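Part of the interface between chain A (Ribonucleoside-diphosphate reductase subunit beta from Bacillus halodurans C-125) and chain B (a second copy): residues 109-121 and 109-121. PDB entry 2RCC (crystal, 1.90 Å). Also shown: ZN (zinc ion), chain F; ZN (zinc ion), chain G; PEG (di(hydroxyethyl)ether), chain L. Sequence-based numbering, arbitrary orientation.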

# COMPACT_ATOMS: atom_id res chain seq x y z
N ALA A 109 -2.75 5.85 7.52
CA ALA A 109 -3.40 5.31 6.31
C ALA A 109 -2.33 4.91 5.30
O ALA A 109 -2.42 3.84 4.71
CB ALA A 109 -4.40 6.31 5.73
N ALA A 110 -1.31 5.74 5.12
CA ALA A 110 -0.22 5.41 4.18
C ALA A 110 0.53 4.14 4.62
O ALA A 110 0.89 3.26 3.79
CB ALA A 110 0.75 6.58 4.06
N LEU A 111 0.80 4.03 5.90
CA LEU A 111 1.50 2.84 6.41
C LEU A 111 0.66 1.58 6.21
O LEU A 111 1.18 0.52 5.93
CB LEU A 111 1.96 3.06 7.86
CG LEU A 111 3.08 4.06 8.15
CD1 LEU A 111 3.12 4.36 9.67
CD2 LEU A 111 4.42 3.53 7.57
N MSE A 112 -0.65 1.70 6.29
CA MSE A 112 -1.55 0.55 6.00
C MSE A 112 -1.44 0.15 4.53
O MSE A 112 -1.48 -1.04 4.23
CB MSE A 112 -2.98 0.83 6.41
CG MSE A 112 -3.24 0.97 7.89
SE MSE A 112 -2.62 -0.52 8.97
CE MSE A 112 -3.80 -1.95 8.31
N SER A 113 -1.25 1.12 3.63
CA SER A 113 -1.00 0.82 2.23
C SER A 113 0.31 0.03 2.06
O SER A 113 0.34 -0.96 1.33
CB SER A 113 -1.01 2.11 1.38
OG SER A 113 -0.62 1.86 0.06
N VAL A 114 1.37 0.46 2.72
CA VAL A 114 2.66 -0.23 2.69
C VAL A 114 2.46 -1.65 3.26
O VAL A 114 2.90 -2.59 2.65
CB VAL A 114 3.77 0.54 3.46
CG1 VAL A 114 5.07 -0.29 3.49
CG2 VAL A 114 3.97 1.96 2.92
N LEU A 115 1.69 -1.81 4.34
CA LEU A 115 1.44 -3.16 4.92
C LEU A 115 0.73 -4.09 3.95
O LEU A 115 1.05 -5.27 3.84
CB LEU A 115 0.57 -3.14 6.23
CG LEU A 115 1.33 -3.15 7.54
CD1 LEU A 115 2.18 -1.90 7.69
CD2 LEU A 115 0.44 -3.33 8.77
N SER A 116 -0.31 -3.56 3.30
CA SER A 116 -1.11 -4.34 2.37
C SER A 116 -0.26 -4.88 1.21
O SER A 116 -0.39 -6.04 0.80
CB SER A 116 -2.23 -3.47 1.85
OG SER A 116 -3.16 -4.30 1.16
N PHE A 117 0.55 -4.01 0.65
CA PHE A 117 1.53 -4.35 -0.37
C PHE A 117 2.50 -5.48 0.11
O PHE A 117 2.73 -6.48 -0.60
CB PHE A 117 2.26 -3.11 -0.79
CG PHE A 117 3.53 -3.38 -1.52
CD1 PHE A 117 3.49 -3.92 -2.80
CD2 PHE A 117 4.73 -3.24 -0.89
CE1 PHE A 117 4.68 -4.27 -3.46
CE2 PHE A 117 5.90 -3.55 -1.54
CZ PHE A 117 5.87 -4.07 -2.83
N GLN A 118 3.04 -5.32 1.31
CA GLN A 118 3.93 -6.33 1.90
C GLN A 118 3.18 -7.67 1.99
O GLN A 118 3.74 -8.69 1.65
CB GLN A 118 4.46 -5.90 3.29
CG GLN A 118 5.47 -4.71 3.17
CD GLN A 118 6.26 -4.44 4.45
OE1 GLN A 118 5.80 -4.71 5.53
NE2 GLN A 118 7.43 -3.85 4.30
N GLU A 119 1.91 -7.66 2.39
CA GLU A 119 1.13 -8.90 2.44
C GLU A 119 0.97 -9.55 1.06
O GLU A 119 1.04 -10.79 0.96
CB GLU A 119 -0.26 -8.70 3.05
CG GLU A 119 -0.28 -8.18 4.51
CD GLU A 119 0.47 -9.06 5.51
OE1 GLU A 119 0.49 -10.31 5.33
OE2 GLU A 119 1.03 -8.49 6.48
N VAL A 120 0.76 -8.72 0.02
CA VAL A 120 0.72 -9.19 -1.36
C VAL A 120 2.01 -9.92 -1.71
O VAL A 120 1.97 -11.03 -2.24
CB VAL A 120 0.46 -8.04 -2.39
CG1 VAL A 120 0.79 -8.50 -3.80
CG2 VAL A 120 -1.01 -7.53 -2.31
N VAL A 121 3.14 -9.30 -1.40
CA VAL A 121 4.43 -9.90 -1.65
C VAL A 121 4.70 -11.18 -0.81
O VAL A 121 5.24 -12.18 -1.34
CB VAL A 121 5.59 -8.90 -1.50
CG1 VAL A 121 6.93 -9.62 -1.74
CG2 VAL A 121 5.43 -7.71 -2.50
ZN ZN F . 2.43 8.79 -8.37
ZN ZN G . 0.11 7.02 -10.19
C1 PEG L . -2.91 -0.97 -0.55
O1 PEG L . -1.52 -1.22 -0.95
C2 PEG L . -3.86 -2.13 -0.83
O2 PEG L . -4.83 -2.33 0.19
C3 PEG L . -6.12 -1.82 -0.13
C4 PEG L . -6.94 -1.57 1.11
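Chain B, residues 109-121: AALMSVLSFQEVV

Chain B residues 109-121 form one helix, a segment of a longer one, and it packs against the same helix of chain A. The N-to-C directions differ by 137°, so the two run roughly antiparallel. The signed crossing angle is -137°, and the axes approach to 8.3 Å.

The register follows from this direction. A:Ala110 lies nearest B:Val120, A:Val114 nearest B:Phe117, A:Phe117 nearest B:Ser113, and A:Val120 nearest B:Ala110.

The two Phe117 residues meet at the crossing. Their CA-to-CB bonds point toward the partner helix, and both have chi1 near t (163° in A, 159° in B) with chi2 of 70° and 74°. These matched conformers bring the rings together as an offset stack, with planes only 5° apart. A:Phe117 CB and B:Phe117 CB are 3.5 Å apart. Each ring also meets a valine of the other chain: A:Phe117 CD1 lies 3.9 Å from B:Val114 CG2, and B:Phe117 CD1 lies 4.1 Å from A:Val114 CG2, which sits at the ring edge. Both Val114 side chains are t.

B:Val120, also t, places CG1 3.8 Å from A:Val114 CG2 and CG2 4.1 Å from A:Ala110 CB. At the other end A:Val120 CG1 is 4.0 Å from B:Ala110 CB. Each alanine CB packs against the valine paired with it in the register.

The serines break the symmetry. A:Ser113 is t, and its OG hydrogen bonds with B:Ser116 OG at 2.8 Å. B:Ser113 is m; its OG turns back to donate to B:Ala109 O at 3.1 Å. A:Ser116 OG and B:Ser113 OG are 3.9 Å apart, too far for a hydrogen bond. A:Ser116 OG donates to PEG O2 at 2.8 Å.

The CA-to-CB bond of B:Glu119 (m, m) points sideways, but the end of the side chain leads away from the chain A helix. It binds both zinc ions: B:Glu119 OE1 is 2.2 Å from ZN of chain F, and B:Glu119 OE2 is 2.1 Å from ZN of chain G.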

# COMPACT_ATOMS: atom_id res chain seq x y z
N ALA B 109 -6.84 -6.72 -7.70
CA ALA B 109 -6.70 -6.15 -6.35
C ALA B 109 -5.24 -6.13 -5.87
O ALA B 109 -4.80 -5.16 -5.27
CB ALA B 109 -7.59 -6.89 -5.33
N ALA B 110 -4.50 -7.21 -6.14
CA ALA B 110 -3.10 -7.31 -5.80
C ALA B 110 -2.33 -6.23 -6.55
O ALA B 110 -1.55 -5.51 -5.94
CB ALA B 110 -2.52 -8.71 -6.11
N LEU B 111 -2.58 -6.08 -7.85
CA LEU B 111 -1.90 -5.04 -8.62
C LEU B 111 -2.27 -3.65 -8.09
O LEU B 111 -1.42 -2.80 -8.03
CB LEU B 111 -2.22 -5.11 -10.12
CG LEU B 111 -1.68 -6.31 -10.87
CD1 LEU B 111 -2.51 -6.55 -12.17
CD2 LEU B 111 -0.16 -6.19 -11.13
N MSE B 112 -3.54 -3.42 -7.73
CA MSE B 112 -3.93 -2.12 -7.18
C MSE B 112 -3.18 -1.83 -5.87
O MSE B 112 -2.87 -0.67 -5.58
CB MSE B 112 -5.46 -2.04 -7.00
CG MSE B 112 -6.01 -0.65 -6.78
SE MSE B 112 -5.58 0.64 -8.11
CE MSE B 112 -6.43 -0.22 -9.63
N SER B 113 -2.88 -2.87 -5.09
CA SER B 113 -2.08 -2.72 -3.86
C SER B 113 -0.67 -2.29 -4.12
O SER B 113 -0.14 -1.46 -3.38
CB SER B 113 -2.06 -4.00 -3.03
OG SER B 113 -3.38 -4.34 -2.69
N VAL B 114 -0.05 -2.85 -5.14
CA VAL B 114 1.31 -2.42 -5.53
C VAL B 114 1.28 -0.98 -5.94
O VAL B 114 2.14 -0.20 -5.53
CB VAL B 114 1.90 -3.30 -6.66
CG1 VAL B 114 3.33 -2.79 -7.07
CG2 VAL B 114 1.94 -4.78 -6.23
N LEU B 115 0.25 -0.59 -6.71
CA LEU B 115 0.11 0.79 -7.20
C LEU B 115 -0.05 1.75 -6.02
O LEU B 115 0.63 2.75 -6.00
CB LEU B 115 -1.08 0.93 -8.19
CG LEU B 115 -1.42 2.31 -8.80
CD1 LEU B 115 -2.09 2.13 -10.17
CD2 LEU B 115 -2.26 3.24 -7.88
N SER B 116 -0.90 1.43 -5.04
CA SER B 116 -1.09 2.28 -3.84
C SER B 116 0.21 2.48 -3.07
O SER B 116 0.53 3.60 -2.66
CB SER B 116 -2.18 1.73 -2.92
OG SER B 116 -2.49 2.64 -1.86
N PHE B 117 0.97 1.39 -2.90
CA PHE B 117 2.28 1.44 -2.27
C PHE B 117 3.23 2.38 -3.05
O PHE B 117 3.99 3.19 -2.45
CB PHE B 117 2.94 0.07 -2.13
CG PHE B 117 4.46 0.15 -1.96
CD1 PHE B 117 5.01 0.56 -0.76
CD2 PHE B 117 5.30 -0.21 -3.01
CE1 PHE B 117 6.41 0.62 -0.59
CE2 PHE B 117 6.68 -0.15 -2.87
CZ PHE B 117 7.24 0.27 -1.65
N GLN B 118 3.22 2.29 -4.38
CA GLN B 118 4.09 3.19 -5.19
C GLN B 118 3.75 4.68 -5.01
O GLN B 118 4.65 5.55 -4.94
CB GLN B 118 4.07 2.79 -6.66
CG GLN B 118 4.67 1.44 -6.90
CD GLN B 118 4.77 1.05 -8.34
OE1 GLN B 118 4.06 1.56 -9.19
NE2 GLN B 118 5.66 0.12 -8.62
N GLU B 119 2.46 4.95 -4.83
CA GLU B 119 1.94 6.28 -4.54
C GLU B 119 2.38 6.79 -3.18
O GLU B 119 2.71 7.96 -3.05
CB GLU B 119 0.42 6.34 -4.64
CG GLU B 119 -0.25 5.95 -5.97
CD GLU B 119 0.21 6.73 -7.17
OE1 GLU B 119 1.19 7.48 -7.12
OE2 GLU B 119 -0.39 6.55 -8.22
N VAL B 120 2.44 5.91 -2.18
CA VAL B 120 3.01 6.26 -0.88
C VAL B 120 4.47 6.78 -1.07
O VAL B 120 4.82 7.85 -0.55
CB VAL B 120 2.98 5.09 0.15
CG1 VAL B 120 3.79 5.49 1.41
CG2 VAL B 120 1.56 4.69 0.53
N VAL B 121 5.28 6.07 -1.85
CA VAL B 121 6.67 6.45 -2.08
C VAL B 121 6.79 7.76 -2.90
O VAL B 121 7.65 8.62 -2.58
CB VAL B 121 7.52 5.31 -2.78
CG1 VAL B 121 8.98 5.76 -3.00
CG2 VAL B 121 7.45 4.00 -1.99
O HOH W 1 3.23 10.24 -9.68
O HOH W 2 1.98 7.60 -10.13
O HOH W 3 -0.28 9.23 -9.66